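Long-range contacts in seryl-tRNA synthetase (Pyrococcus horikoshii, PDB 2DQ0), which catalyses the ATP-dependent attachment of serine to tRNA(Ser), and probably also to tRNA(Sec), as a homodimeric class II aminoacyl-tRNA synthetase: residues Ile192-Ala203 with Ala407-Leu418; Ser181-Leu189 with Gly295-His303. One frame throughout, in Å; residues are numbered along the deposited sequence.

Overall arrangement
Contacts 1 and 2 have centres 14 Å apart in the catalytic core, at the adenine end of the bound seryl-adenylate analogue. Along the chain their segments alternate: 181-189, 192-203, 295-303, 407-418. Strand 187-189, at the end of contact 2's first segment, runs straight into helix 190-209, which carries the first segment of contact 1. The second segments meet in the main mixed sheet, where strands 301-311 and 408-409 are antiparallel neighbours. The contacts also touch directly, through R412 NE on F297 O and T410 N on H303 O. Both reach the second subunit, so the dimer interface and the adenine pocket are built from the same few elements.

Contact 1. Residues Ile192-Ala203 with Ala407-Leu418; sequences IVILDLALIRFA and AIATSRAIVAIL. With SSA (5'-O-(N-(L-seryl)-sulfamoyl)adenosine), chain G; SO4 (sulfate ion), chain E.
Helix 192-203 crosses helix 410-418 with the axes 9.8 Å apart and their N-to-C directions at 113°, the backbones coming nearest where D196 faces T410. L199 is a knob held among T410, A413, I414 and I417: its CD1 lies 3.7 Å from A413 CB, while its CD2 meets I417 CD1 tip to tip. I414 answers as the reciprocal knob among I192, L195, D196 and L199, its CD1 touching both I192 CG2 and D196 CB, each at 4.0 Å. Nearer the strand, I408 CD1 approaches the F202 ring at its edge, 3.8 Å from CD2, and also rests on A203 CB.

The one polar pair is D196 and T410. With CG anti to the backbone N (chi1 -176°), the carboxylate passes across the threonine, and OD1 lies 3.2 Å from T410 OG1 in a weak hydrogen bond whose proton may instead go to H303 O. The firmer partner of D196 is H303 ND1, on OD2.

On the ligand side of helix 410-418, S411 OG donates to adenine N3 of SSA at 2.9 Å, and the extended R412 lays a guanidinium face over adenine C4. F297 and E370 hold that group through their carbonyl oxygens. A leucine in place of R412 would probably leave these two carbonyls without their donor and the adenine without its flat cationic cover. The contact thus joins the motif 1 helix, part of the dimer interface, to the motif 3 strand and helix by a mostly apolar seam on one side of the motif 3 helix, while S411 and R412 on the ligand side meet the adenine.

Contact 2. Residues Ser181-Leu189 with Gly295-His303; sequences SGSRFYYLL and GIFRVHQFH. With SSA (5'-O-(N-(L-seryl)-sulfamoyl)adenosine), chain G; SO4 (sulfate ion), chain C; SO4 (sulfate ion), chain D.
R184 and V299 bring the two segments closest, and H300 N donates to R184 O at 2.9 Å in a nearly straight bond (169°). The R184 side chain then runs outward beside R298. CB rests 3.7 Å from H300 CD2, CG continues between a sulfate oxygen and R298 O, and CD packs 3.4 Å from R298 O. A bend at chi3 (-66°) turns the guanidinium edge to the sulfate of chain C: NE donates to its O2 at 2.9 Å (170°), and NH1 to its O4. NH1 is also bonded to E285 O, while NH2 lies against R298 CD. H300 NE2 grips the same sulfate O2, and its ND1 donates to R283 O, so the imidazole ties the anion site to the backbone of R283. The sulfate probably came from the crystallisation liquor.

Next to this site, F185 is held on its two faces by S181 CB and H300 CB, the latter in a CH-pi contact 3.9 Å from the ring centroid. Y186 carries I296 CG2 over one face and has V299 at its edge; the hydroxyl donates to Q301 O, though the very short modelled length is doubtful at this resolution. Q301 itself is held through its amide by Y219 and P217 of the second subunit.

V299 turns its backbone to the adenine of SSA, N donating to N1 at 3.0 Å and O accepting from N6. F302 lies flat against the purine on the face away from R412. Adenine read by a main-chain pair and clamped between a motif 2 phenylalanine and the motif 3 arginine is characteristic of the class II synthetase active site.

Contact 1. Residues Ile192-Ala203 with Ala407-Leu418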
loop_
_atom_site.group_PDB
_atom_site.type_symbol
_atom_site.label_atom_id
_atom_site.label_comp_id
_atom_site.label_asym_id
_atom_site.label_seq_id
_atom_site.Cartn_x
_atom_site.Cartn_y
_atom_site.Cartn_z
ATOM N N ILE A 192 -2.997 -19.313 -6.463
ATOM C CA ILE A 192 -3.480 -18.026 -6.942
ATOM C C ILE A 192 -2.458 -16.919 -6.623
ATOM O O ILE A 192 -2.370 -15.921 -7.337
ATOM C CB ILE A 192 -4.841 -17.680 -6.322
ATOM C CG1 ILE A 192 -5.868 -18.756 -6.697
ATOM C CG2 ILE A 192 -5.293 -16.304 -6.812
ATOM C CD1 ILE A 192 -6.111 -18.888 -8.227
ATOM N N VAL A 193 -1.690 -17.091 -5.546
ATOM C CA VAL A 193 -0.672 -16.102 -5.206
ATOM C C VAL A 193 0.431 -16.191 -6.254
ATOM O O VAL A 193 0.937 -15.168 -6.725
ATOM C CB VAL A 193 -0.072 -16.342 -3.792
ATOM C CG1 VAL A 193 1.086 -15.396 -3.550
ATOM C CG2 VAL A 193 -1.136 -16.112 -2.725
ATOM N N ILE A 194 0.801 -17.413 -6.634
ATOM C CA ILE A 194 1.829 -17.573 -7.648
ATOM C C ILE A 194 1.328 -17.023 -8.979
ATOM O O ILE A 194 2.076 -16.397 -9.726
ATOM C CB ILE A 194 2.256 -19.062 -7.823
ATOM C CG1 ILE A 194 3.490 -19.377 -6.971
ATOM C CG2 ILE A 194 2.704 -19.308 -9.245
ATOM C CD1 ILE A 194 3.398 -18.952 -5.556
ATOM N N LEU A 195 0.054 -17.256 -9.270
ATOM C CA LEU A 195 -0.526 -16.776 -10.518
ATOM C C LEU A 195 -0.492 -15.239 -10.614
ATOM O O LEU A 195 -0.214 -14.669 -11.678
ATOM C CB LEU A 195 -1.970 -17.292 -10.651
ATOM C CG LEU A 195 -2.681 -16.840 -11.915
ATOM C CD1 LEU A 195 -1.907 -17.320 -13.139
ATOM C CD2 LEU A 195 -4.080 -17.376 -11.917
ATOM N N ASP A 196 -0.786 -14.584 -9.490
ATOM C CA ASP A 196 -0.797 -13.138 -9.397
ATOM C C ASP A 196 0.608 -12.635 -9.726
ATOM O O ASP A 196 0.773 -11.812 -10.639
ATOM C CB ASP A 196 -1.202 -12.714 -7.980
ATOM C CG ASP A 196 -1.330 -11.200 -7.817
ATOM O OD1 ASP A 196 -2.327 -10.754 -7.226
ATOM O OD2 ASP A 196 -0.442 -10.445 -8.250
ATOM N N LEU A 197 1.614 -13.126 -8.998
ATOM C CA LEU A 197 2.984 -12.699 -9.275
ATOM C C LEU A 197 3.408 -13.007 -10.700
ATOM O O LEU A 197 4.088 -12.194 -11.331
ATOM C CB LEU A 197 3.996 -13.353 -8.343
ATOM C CG LEU A 197 3.891 -13.062 -6.848
ATOM C CD1 LEU A 197 5.207 -13.516 -6.224
ATOM C CD2 LEU A 197 3.619 -11.559 -6.560
ATOM N N ALA A 198 3.010 -14.175 -11.195
ATOM C CA ALA A 198 3.356 -14.588 -12.549
ATOM C C ALA A 198 2.832 -13.592 -13.568
ATOM O O ALA A 198 3.556 -13.215 -14.497
ATOM C CB ALA A 198 2.800 -15.983 -12.836
ATOM N N LEU A 199 1.585 -13.157 -13.383
ATOM C CA LEU A 199 0.970 -12.193 -14.293
ATOM C C LEU A 199 1.738 -10.861 -14.334
ATOM O O LEU A 199 1.869 -10.259 -15.391
ATOM C CB LEU A 199 -0.503 -11.981 -13.905
ATOM C CG LEU A 199 -1.469 -13.071 -14.401
ATOM C CD1 LEU A 199 -2.863 -12.968 -13.747
ATOM C CD2 LEU A 199 -1.592 -12.925 -15.895
ATOM N N ILE A 200 2.252 -10.422 -13.186
ATOM C CA ILE A 200 3.045 -9.210 -13.079
ATOM C C ILE A 200 4.339 -9.377 -13.920
ATOM O O ILE A 200 4.625 -8.557 -14.787
ATOM C CB ILE A 200 3.408 -8.931 -11.589
ATOM C CG1 ILE A 200 2.179 -8.421 -10.842
ATOM C CG2 ILE A 200 4.550 -7.889 -11.470
ATOM C CD1 ILE A 200 2.410 -8.305 -9.321
ATOM N N ARG A 201 5.109 -10.431 -13.658
ATOM C CA ARG A 201 6.341 -10.694 -14.395
ATOM C C ARG A 201 6.130 -10.799 -15.904
ATOM O O ARG A 201 6.888 -10.223 -16.681
ATOM C CB ARG A 201 7.022 -11.977 -13.903
ATOM C CG ARG A 201 7.982 -11.778 -12.734
ATOM C CD ARG A 201 8.929 -10.580 -12.933
ATOM N NE ARG A 201 9.871 -10.682 -14.056
ATOM C CZ ARG A 201 11.054 -11.297 -14.001
ATOM N NH1 ARG A 201 11.833 -11.321 -15.073
ATOM N NH2 ARG A 201 11.456 -11.896 -12.878
ATOM N N PHE A 202 5.107 -11.538 -16.315
ATOM C CA PHE A 202 4.792 -11.676 -17.732
ATOM C C PHE A 202 4.570 -10.284 -18.348
ATOM O O PHE A 202 5.262 -9.896 -19.287
ATOM C CB PHE A 202 3.550 -12.552 -17.882
ATOM C CG PHE A 202 2.944 -12.532 -19.242
ATOM C CD1 PHE A 202 3.651 -12.992 -20.343
ATOM C CD2 PHE A 202 1.644 -12.066 -19.423
ATOM C CE1 PHE A 202 3.065 -12.986 -21.610
ATOM C CE2 PHE A 202 1.046 -12.057 -20.688
ATOM C CZ PHE A 202 1.753 -12.516 -21.781
ATOM N N ALA A 203 3.624 -9.523 -17.800
ATOM C CA ALA A 203 3.342 -8.181 -18.305
ATOM C C ALA A 203 4.618 -7.377 -18.339
ATOM O O ALA A 203 4.972 -6.774 -19.344
ATOM C CB ALA A 203 2.328 -7.479 -17.414
ATOM N N ALA A 407 -1.577 -2.743 -18.466
ATOM C CA ALA A 407 -0.870 -3.795 -19.190
ATOM C C ALA A 407 -1.679 -4.955 -18.604
ATOM O O ALA A 407 -2.406 -5.633 -19.305
ATOM C CB ALA A 407 0.579 -3.890 -18.775
ATOM N N ILE A 408 -1.575 -5.153 -17.298
ATOM C CA ILE A 408 -2.364 -6.187 -16.631
ATOM C C ILE A 408 -2.717 -5.824 -15.192
ATOM O O ILE A 408 -1.849 -5.542 -14.365
ATOM C CB ILE A 408 -1.649 -7.538 -16.546
ATOM C CG1 ILE A 408 -1.554 -8.179 -17.921
ATOM C CG2 ILE A 408 -2.418 -8.467 -15.585
ATOM C CD1 ILE A 408 -0.851 -9.568 -17.900
ATOM N N ALA A 409 -4.000 -5.814 -14.890
ATOM C CA ALA A 409 -4.405 -5.561 -13.523
ATOM C C ALA A 409 -4.691 -7.023 -13.142
ATOM O O ALA A 409 -5.638 -7.624 -13.647
ATOM C CB ALA A 409 -5.662 -4.691 -13.497
ATOM N N THR A 410 -3.851 -7.600 -12.288
ATOM C CA THR A 410 -3.977 -9.018 -11.911
ATOM C C THR A 410 -5.345 -9.457 -11.407
ATOM O O THR A 410 -5.810 -10.538 -11.748
ATOM C CB THR A 410 -2.916 -9.435 -10.862
ATOM O OG1 THR A 410 -3.196 -8.800 -9.617
ATOM C CG2 THR A 410 -1.533 -9.029 -11.301
ATOM N N SER A 411 -5.978 -8.631 -10.584
ATOM C CA SER A 411 -7.305 -8.933 -10.048
ATOM C C SER A 411 -8.220 -9.491 -11.159
ATOM O O SER A 411 -8.606 -10.661 -11.149
ATOM C CB SER A 411 -7.923 -7.654 -9.476
ATOM O OG SER A 411 -7.820 -6.593 -10.433
ATOM N N ARG A 412 -8.545 -8.645 -12.126
ATOM C CA ARG A 412 -9.423 -9.061 -13.204
ATOM C C ARG A 412 -8.830 -10.014 -14.211
ATOM O O ARG A 412 -9.576 -10.677 -14.926
ATOM C CB ARG A 412 -9.994 -7.841 -13.903
ATOM C CG ARG A 412 -10.763 -7.001 -12.901
ATOM C CD ARG A 412 -11.538 -5.929 -13.543
ATOM N NE ARG A 412 -12.394 -5.300 -12.566
ATOM C CZ ARG A 412 -13.182 -4.269 -12.822
ATOM N NH1 ARG A 412 -13.938 -3.771 -11.851
ATOM N NH2 ARG A 412 -13.206 -3.741 -14.046
ATOM N N ALA A 413 -7.505 -10.093 -14.281
ATOM C CA ALA A 413 -6.882 -11.020 -15.213
ATOM C C ALA A 413 -7.123 -12.422 -14.619
ATOM O O ALA A 413 -7.420 -13.405 -15.322
ATOM C CB ALA A 413 -5.402 -10.732 -15.313
ATOM N N ILE A 414 -7.022 -12.496 -13.301
ATOM C CA ILE A 414 -7.218 -13.748 -12.616
ATOM C C ILE A 414 -8.661 -14.204 -12.802
ATOM O O ILE A 414 -8.897 -15.388 -13.019
ATOM C CB ILE A 414 -6.848 -13.616 -11.101
ATOM C CG1 ILE A 414 -5.324 -13.593 -10.948
ATOM C CG2 ILE A 414 -7.442 -14.766 -10.276
ATOM C CD1 ILE A 414 -4.872 -13.438 -9.508
ATOM N N VAL A 415 -9.627 -13.282 -12.733
ATOM C CA VAL A 415 -11.013 -13.703 -12.922
ATOM C C VAL A 415 -11.153 -14.187 -14.364
ATOM O O VAL A 415 -11.677 -15.284 -14.606
ATOM C CB VAL A 415 -12.091 -12.572 -12.635
ATOM C CG1 VAL A 415 -11.927 -12.023 -11.249
ATOM C CG2 VAL A 415 -11.985 -11.472 -13.622
ATOM N N ALA A 416 -10.647 -13.405 -15.317
ATOM C CA ALA A 416 -10.763 -13.815 -16.707
ATOM C C ALA A 416 -10.158 -15.200 -16.941
ATOM O O ALA A 416 -10.745 -16.019 -17.660
ATOM C CB ALA A 416 -10.127 -12.787 -17.635
ATOM N N ILE A 417 -9.013 -15.480 -16.316
ATOM C CA ILE A 417 -8.371 -16.775 -16.507
ATOM C C ILE A 417 -9.164 -17.896 -15.869
ATOM O O ILE A 417 -9.309 -18.961 -16.464
ATOM C CB ILE A 417 -6.910 -16.772 -15.977
ATOM C CG1 ILE A 417 -6.055 -15.884 -16.889
ATOM C CG2 ILE A 417 -6.345 -18.202 -15.898
ATOM C CD1 ILE A 417 -4.622 -15.758 -16.463
ATOM N N LEU A 418 -9.701 -17.661 -14.677
ATOM C CA LEU A 418 -10.479 -18.701 -13.997
ATOM C C LEU A 418 -11.769 -19.005 -14.761
ATOM O O LEU A 418 -12.131 -20.164 -14.964
ATOM C CB LEU A 418 -10.834 -18.286 -12.559
ATOM C CG LEU A 418 -9.712 -18.152 -11.523
ATOM C CD1 LEU A 418 -10.259 -17.717 -10.166
ATOM C CD2 LEU A 418 -9.024 -19.495 -11.398
HETATM N N10 SSA G . -4.229 4.217 -15.030
HETATM C CA SSA G . -5.384 3.712 -15.794
HETATM C CB SSA G . -4.960 2.676 -16.799
HETATM O OG SSA G . -4.589 1.439 -16.181
HETATM C C9 SSA G . -6.460 3.082 -14.918
HETATM O O9 SSA G . -6.276 2.904 -13.717
HETATM N N8 SSA G . -7.612 2.756 -15.519
HETATM S S1 SSA G . -8.785 2.039 -14.687
HETATM O O1S SSA G . -9.171 2.994 -13.659
HETATM O O2S SSA G . -9.759 1.590 -15.675
HETATM O "O5'" SSA G . -8.075 0.812 -14.016
HETATM C "C5'" SSA G . -7.421 -0.140 -14.832
HETATM C "C4'" SSA G . -7.912 -1.529 -14.569
HETATM O "O4'" SSA G . -7.648 -1.914 -13.206
HETATM C "C3'" SSA G . -9.391 -1.813 -14.742
HETATM O "O3'" SSA G . -9.695 -1.946 -16.116
HETATM C "C2'" SSA G . -9.469 -3.156 -14.038
HETATM O "O2'" SSA G . -8.901 -4.224 -14.757
HETATM C "C1'" SSA G . -8.621 -2.863 -12.792
HETATM N N9 SSA G . -9.363 -2.252 -11.693
HETATM C C8 SSA G . -9.800 -0.946 -11.544
HETATM N N7 SSA G . -10.445 -0.733 -10.426
HETATM C C5 SSA G . -10.440 -1.974 -9.797
HETATM C C6 SSA G . -10.982 -2.429 -8.565
HETATM N N6 SSA G . -11.652 -1.640 -7.730
HETATM N N1 SSA G . -10.788 -3.739 -8.220
HETATM C C2 SSA G . -10.097 -4.533 -9.068
HETATM N N3 SSA G . -9.544 -4.215 -10.261
HETATM C C4 SSA G . -9.767 -2.917 -10.569
HETATM S S SO4 E . -16.860 -2.057 -14.315
HETATM O O1 SO4 E . -16.157 -1.091 -13.434
HETATM O O2 SO4 E . -18.091 -1.443 -14.861
HETATM O O3 SO4 E . -17.229 -3.246 -13.528
HETATM O O4 SO4 E . -15.978 -2.460 -15.433
#

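Contact 2. Residues Ser181-Leu189 with Gly295-His303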
loop_
_atom_site.group_PDB
_atom_site.type_symbol
_atom_site.label_atom_id
_atom_site.label_comp_id
_atom_site.label_asym_id
_atom_site.label_seq_id
_atom_site.Cartn_x
_atom_site.Cartn_y
_atom_site.Cartn_z
ATOM N N SER A 181 -10.368 -6.627 7.911
ATOM C CA SER A 181 -10.366 -5.326 7.250
ATOM C C SER A 181 -11.722 -4.760 6.833
ATOM O O SER A 181 -11.896 -3.545 6.758
ATOM C CB SER A 181 -9.463 -5.408 6.014
ATOM O OG SER A 181 -8.235 -6.007 6.358
ATOM N N GLY A 182 -12.681 -5.626 6.555
ATOM C CA GLY A 182 -13.966 -5.131 6.124
ATOM C C GLY A 182 -14.248 -5.716 4.762
ATOM O O GLY A 182 -13.435 -6.468 4.239
ATOM N N SER A 183 -15.384 -5.359 4.176
ATOM C CA SER A 183 -15.790 -5.897 2.889
ATOM C C SER A 183 -14.921 -5.464 1.714
ATOM O O SER A 183 -14.304 -4.401 1.733
ATOM C CB SER A 183 -17.239 -5.517 2.628
ATOM O OG SER A 183 -17.373 -4.124 2.787
ATOM N N ARG A 184 -14.896 -6.309 0.685
ATOM C CA ARG A 184 -14.117 -6.059 -0.521
ATOM C C ARG A 184 -12.582 -6.026 -0.353
ATOM O O ARG A 184 -11.870 -5.385 -1.118
ATOM C CB ARG A 184 -14.658 -4.817 -1.235
ATOM C CG ARG A 184 -16.128 -5.028 -1.654
ATOM C CD ARG A 184 -16.681 -4.057 -2.717
ATOM N NE ARG A 184 -16.750 -2.706 -2.201
ATOM C CZ ARG A 184 -17.073 -1.643 -2.923
ATOM N NH1 ARG A 184 -17.099 -0.442 -2.343
ATOM N NH2 ARG A 184 -17.367 -1.783 -4.216
ATOM N N PHE A 185 -12.110 -6.723 0.681
ATOM C CA PHE A 185 -10.693 -6.962 0.950
ATOM C C PHE A 185 -10.623 -8.497 0.898
ATOM O O PHE A 185 -11.644 -9.160 0.951
ATOM C CB PHE A 185 -10.281 -6.503 2.341
ATOM C CG PHE A 185 -9.901 -5.065 2.410
ATOM C CD1 PHE A 185 -10.785 -4.121 2.909
ATOM C CD2 PHE A 185 -8.653 -4.650 1.967
ATOM C CE1 PHE A 185 -10.426 -2.789 2.969
ATOM C CE2 PHE A 185 -8.289 -3.317 2.027
ATOM C CZ PHE A 185 -9.178 -2.380 2.530
ATOM N N TYR A 186 -9.443 -9.077 0.817
ATOM C CA TYR A 186 -9.355 -10.524 0.756
ATOM C C TYR A 186 -7.957 -11.049 1.093
ATOM O O TYR A 186 -6.997 -10.280 1.121
ATOM C CB TYR A 186 -9.655 -10.963 -0.662
ATOM C CG TYR A 186 -8.790 -10.211 -1.630
ATOM C CD1 TYR A 186 -9.232 -9.010 -2.180
ATOM C CD2 TYR A 186 -7.481 -10.627 -1.910
ATOM C CE1 TYR A 186 -8.405 -8.238 -2.975
ATOM C CE2 TYR A 186 -6.630 -9.850 -2.721
ATOM C CZ TYR A 186 -7.109 -8.655 -3.250
ATOM O OH TYR A 186 -6.336 -7.872 -4.076
ATOM N N TYR A 187 -7.867 -12.354 1.371
ATOM C CA TYR A 187 -6.578 -13.014 1.557
ATOM C C TYR A 187 -6.594 -13.868 0.286
ATOM O O TYR A 187 -7.609 -14.496 -0.033
ATOM C CB TYR A 187 -6.506 -13.987 2.758
ATOM C CG TYR A 187 -6.381 -13.364 4.124
ATOM C CD1 TYR A 187 -7.514 -12.907 4.806
ATOM C CD2 TYR A 187 -5.131 -13.221 4.738
ATOM C CE1 TYR A 187 -7.412 -12.329 6.047
ATOM C CE2 TYR A 187 -5.016 -12.639 5.996
ATOM C CZ TYR A 187 -6.165 -12.196 6.643
ATOM O OH TYR A 187 -6.090 -11.630 7.888
ATOM N N LEU A 188 -5.496 -13.858 -0.456
ATOM C CA LEU A 188 -5.379 -14.676 -1.652
ATOM C C LEU A 188 -4.420 -15.817 -1.215
ATOM O O LEU A 188 -3.436 -15.582 -0.484
ATOM C CB LEU A 188 -4.797 -13.833 -2.769
ATOM C CG LEU A 188 -5.538 -13.688 -4.089
ATOM C CD1 LEU A 188 -7.027 -13.359 -3.901
ATOM C CD2 LEU A 188 -4.827 -12.594 -4.858
ATOM N N LEU A 189 -4.721 -17.046 -1.635
ATOM C CA LEU A 189 -3.938 -18.209 -1.223
ATOM C C LEU A 189 -3.381 -19.106 -2.320
ATOM O O LEU A 189 -3.795 -19.040 -3.484
ATOM C CB LEU A 189 -4.781 -19.087 -0.293
ATOM C CG LEU A 189 -5.545 -18.413 0.849
ATOM C CD1 LEU A 189 -6.660 -19.329 1.314
ATOM C CD2 LEU A 189 -4.612 -18.098 2.014
ATOM N N GLY A 295 -16.158 -11.422 -5.392
ATOM C CA GLY A 295 -14.806 -11.862 -5.106
ATOM C C GLY A 295 -13.701 -10.826 -5.256
ATOM O O GLY A 295 -13.541 -9.951 -4.416
ATOM N N ILE A 296 -12.926 -10.925 -6.330
ATOM C CA ILE A 296 -11.823 -10.002 -6.545
ATOM C C ILE A 296 -11.950 -9.175 -7.812
ATOM O O ILE A 296 -10.955 -8.717 -8.387
ATOM C CB ILE A 296 -10.484 -10.749 -6.584
ATOM C CG1 ILE A 296 -10.457 -11.740 -7.752
ATOM C CG2 ILE A 296 -10.251 -11.440 -5.271
ATOM C CD1 ILE A 296 -9.145 -12.568 -7.851
ATOM N N PHE A 297 -13.184 -8.983 -8.247
ATOM C CA PHE A 297 -13.433 -8.199 -9.439
ATOM C C PHE A 297 -13.360 -6.699 -9.143
ATOM O O PHE A 297 -12.813 -5.925 -9.922
ATOM C CB PHE A 297 -14.816 -8.516 -9.986
ATOM C CG PHE A 297 -15.110 -7.826 -11.264
ATOM C CD1 PHE A 297 -14.525 -8.271 -12.459
ATOM C CD2 PHE A 297 -15.914 -6.682 -11.286
ATOM C CE1 PHE A 297 -14.730 -7.580 -13.664
ATOM C CE2 PHE A 297 -16.129 -5.979 -12.494
ATOM C CZ PHE A 297 -15.527 -6.439 -13.686
ATOM N N ARG A 298 -13.946 -6.294 -8.026
ATOM C CA ARG A 298 -13.961 -4.895 -7.643
ATOM C C ARG A 298 -13.687 -4.823 -6.142
ATOM O O ARG A 298 -14.586 -4.952 -5.306
ATOM C CB ARG A 298 -15.319 -4.262 -7.999
ATOM C CG ARG A 298 -15.481 -2.848 -7.485
ATOM C CD ARG A 298 -16.856 -2.300 -7.777
ATOM N NE ARG A 298 -16.961 -1.833 -9.146
ATOM C CZ ARG A 298 -17.716 -2.404 -10.078
ATOM N NH1 ARG A 298 -18.442 -3.477 -9.787
ATOM N NH2 ARG A 298 -17.749 -1.889 -11.301
ATOM N N VAL A 299 -12.424 -4.605 -5.813
ATOM C CA VAL A 299 -12.011 -4.568 -4.438
ATOM C C VAL A 299 -11.242 -3.305 -4.090
ATOM O O VAL A 299 -10.981 -2.445 -4.936
ATOM C CB VAL A 299 -11.139 -5.770 -4.164
ATOM C CG1 VAL A 299 -11.984 -7.031 -4.179
ATOM C CG2 VAL A 299 -10.057 -5.868 -5.266
ATOM N N HIS A 300 -10.867 -3.210 -2.830
ATOM C CA HIS A 300 -10.128 -2.060 -2.364
ATOM C C HIS A 300 -8.631 -2.059 -2.722
ATOM O O HIS A 300 -8.020 -0.973 -2.817
ATOM C CB HIS A 300 -10.327 -1.921 -0.857
ATOM C CG HIS A 300 -11.707 -1.504 -0.498
ATOM N ND1 HIS A 300 -12.292 -0.374 -1.032
ATOM C CD2 HIS A 300 -12.635 -2.073 0.309
ATOM C CE1 HIS A 300 -13.522 -0.266 -0.564
ATOM N NE2 HIS A 300 -13.752 -1.282 0.250
ATOM N N GLN A 301 -8.043 -3.249 -2.889
ATOM C CA GLN A 301 -6.635 -3.343 -3.265
ATOM C C GLN A 301 -6.415 -4.408 -4.325
ATOM O O GLN A 301 -7.010 -5.488 -4.277
ATOM C CB GLN A 301 -5.725 -3.637 -2.048
ATOM C CG GLN A 301 -5.645 -5.080 -1.656
ATOM C CD GLN A 301 -4.707 -5.378 -0.471
ATOM O OE1 GLN A 301 -4.795 -4.747 0.587
ATOM N NE2 GLN A 301 -3.839 -6.382 -0.641
ATOM N N PHE A 302 -5.573 -4.068 -5.292
ATOM C CA PHE A 302 -5.193 -4.969 -6.372
ATOM C C PHE A 302 -3.849 -4.555 -6.951
ATOM O O PHE A 302 -3.381 -3.411 -6.779
ATOM C CB PHE A 302 -6.231 -4.997 -7.493
ATOM C CG PHE A 302 -6.452 -3.670 -8.163
ATOM C CD1 PHE A 302 -7.318 -2.729 -7.611
ATOM C CD2 PHE A 302 -5.829 -3.375 -9.372
ATOM C CE1 PHE A 302 -7.563 -1.518 -8.261
ATOM C CE2 PHE A 302 -6.072 -2.165 -10.034
ATOM C CZ PHE A 302 -6.939 -1.237 -9.477
ATOM N N HIS A 303 -3.231 -5.498 -7.642
ATOM C CA HIS A 303 -1.937 -5.278 -8.262
ATOM C C HIS A 303 -2.122 -4.960 -9.740
ATOM O O HIS A 303 -2.979 -5.554 -10.407
ATOM C CB HIS A 303 -1.096 -6.531 -8.084
ATOM C CG HIS A 303 -0.759 -6.816 -6.659
ATOM N ND1 HIS A 303 -0.440 -8.078 -6.207
ATOM C CD2 HIS A 303 -0.651 -5.991 -5.588
ATOM C CE1 HIS A 303 -0.151 -8.018 -4.918
ATOM N NE2 HIS A 303 -0.271 -6.763 -4.517
HETATM N N10 SSA G . -4.229 4.217 -15.030
HETATM C CA SSA G . -5.384 3.712 -15.794
HETATM C CB SSA G . -4.960 2.676 -16.799
HETATM O OG SSA G . -4.589 1.439 -16.181
HETATM C C9 SSA G . -6.460 3.082 -14.918
HETATM O O9 SSA G . -6.276 2.904 -13.717
HETATM N N8 SSA G . -7.612 2.756 -15.519
HETATM S S1 SSA G . -8.785 2.039 -14.687
HETATM O O1S SSA G . -9.171 2.994 -13.659
HETATM O O2S SSA G . -9.759 1.590 -15.675
HETATM O "O5'" SSA G . -8.075 0.812 -14.016
HETATM C "C5'" SSA G . -7.421 -0.140 -14.832
HETATM C "C4'" SSA G . -7.912 -1.529 -14.569
HETATM O "O4'" SSA G . -7.648 -1.914 -13.206
HETATM C "C3'" SSA G . -9.391 -1.813 -14.742
HETATM O "O3'" SSA G . -9.695 -1.946 -16.116
HETATM C "C2'" SSA G . -9.469 -3.156 -14.038
HETATM O "O2'" SSA G . -8.901 -4.224 -14.757
HETATM C "C1'" SSA G . -8.621 -2.863 -12.792
HETATM N N9 SSA G . -9.363 -2.252 -11.693
HETATM C C8 SSA G . -9.800 -0.946 -11.544
HETATM N N7 SSA G . -10.445 -0.733 -10.426
HETATM C C5 SSA G . -10.440 -1.974 -9.797
HETATM C C6 SSA G . -10.982 -2.429 -8.565
HETATM N N6 SSA G . -11.652 -1.640 -7.730
HETATM N N1 SSA G . -10.788 -3.739 -8.220
HETATM C C2 SSA G . -10.097 -4.533 -9.068
HETATM N N3 SSA G . -9.544 -4.215 -10.261
HETATM C C4 SSA G . -9.767 -2.917 -10.569
HETATM S S SO4 C . -17.217 -1.156 1.293
HETATM O O1 SO4 C . -16.596 -0.886 2.604
HETATM O O2 SO4 C . -16.461 -2.221 0.621
HETATM O O3 SO4 C . -18.615 -1.596 1.481
HETATM O O4 SO4 C . -17.195 0.074 0.477
HETATM S S SO4 D . -20.939 -5.566 -10.778
HETATM O O1 SO4 D . -19.846 -5.629 -9.786
HETATM O O2 SO4 D . -21.164 -6.923 -11.314
HETATM O O3 SO4 D . -22.189 -5.068 -10.164
HETATM O O4 SO4 D . -20.545 -4.643 -11.857
#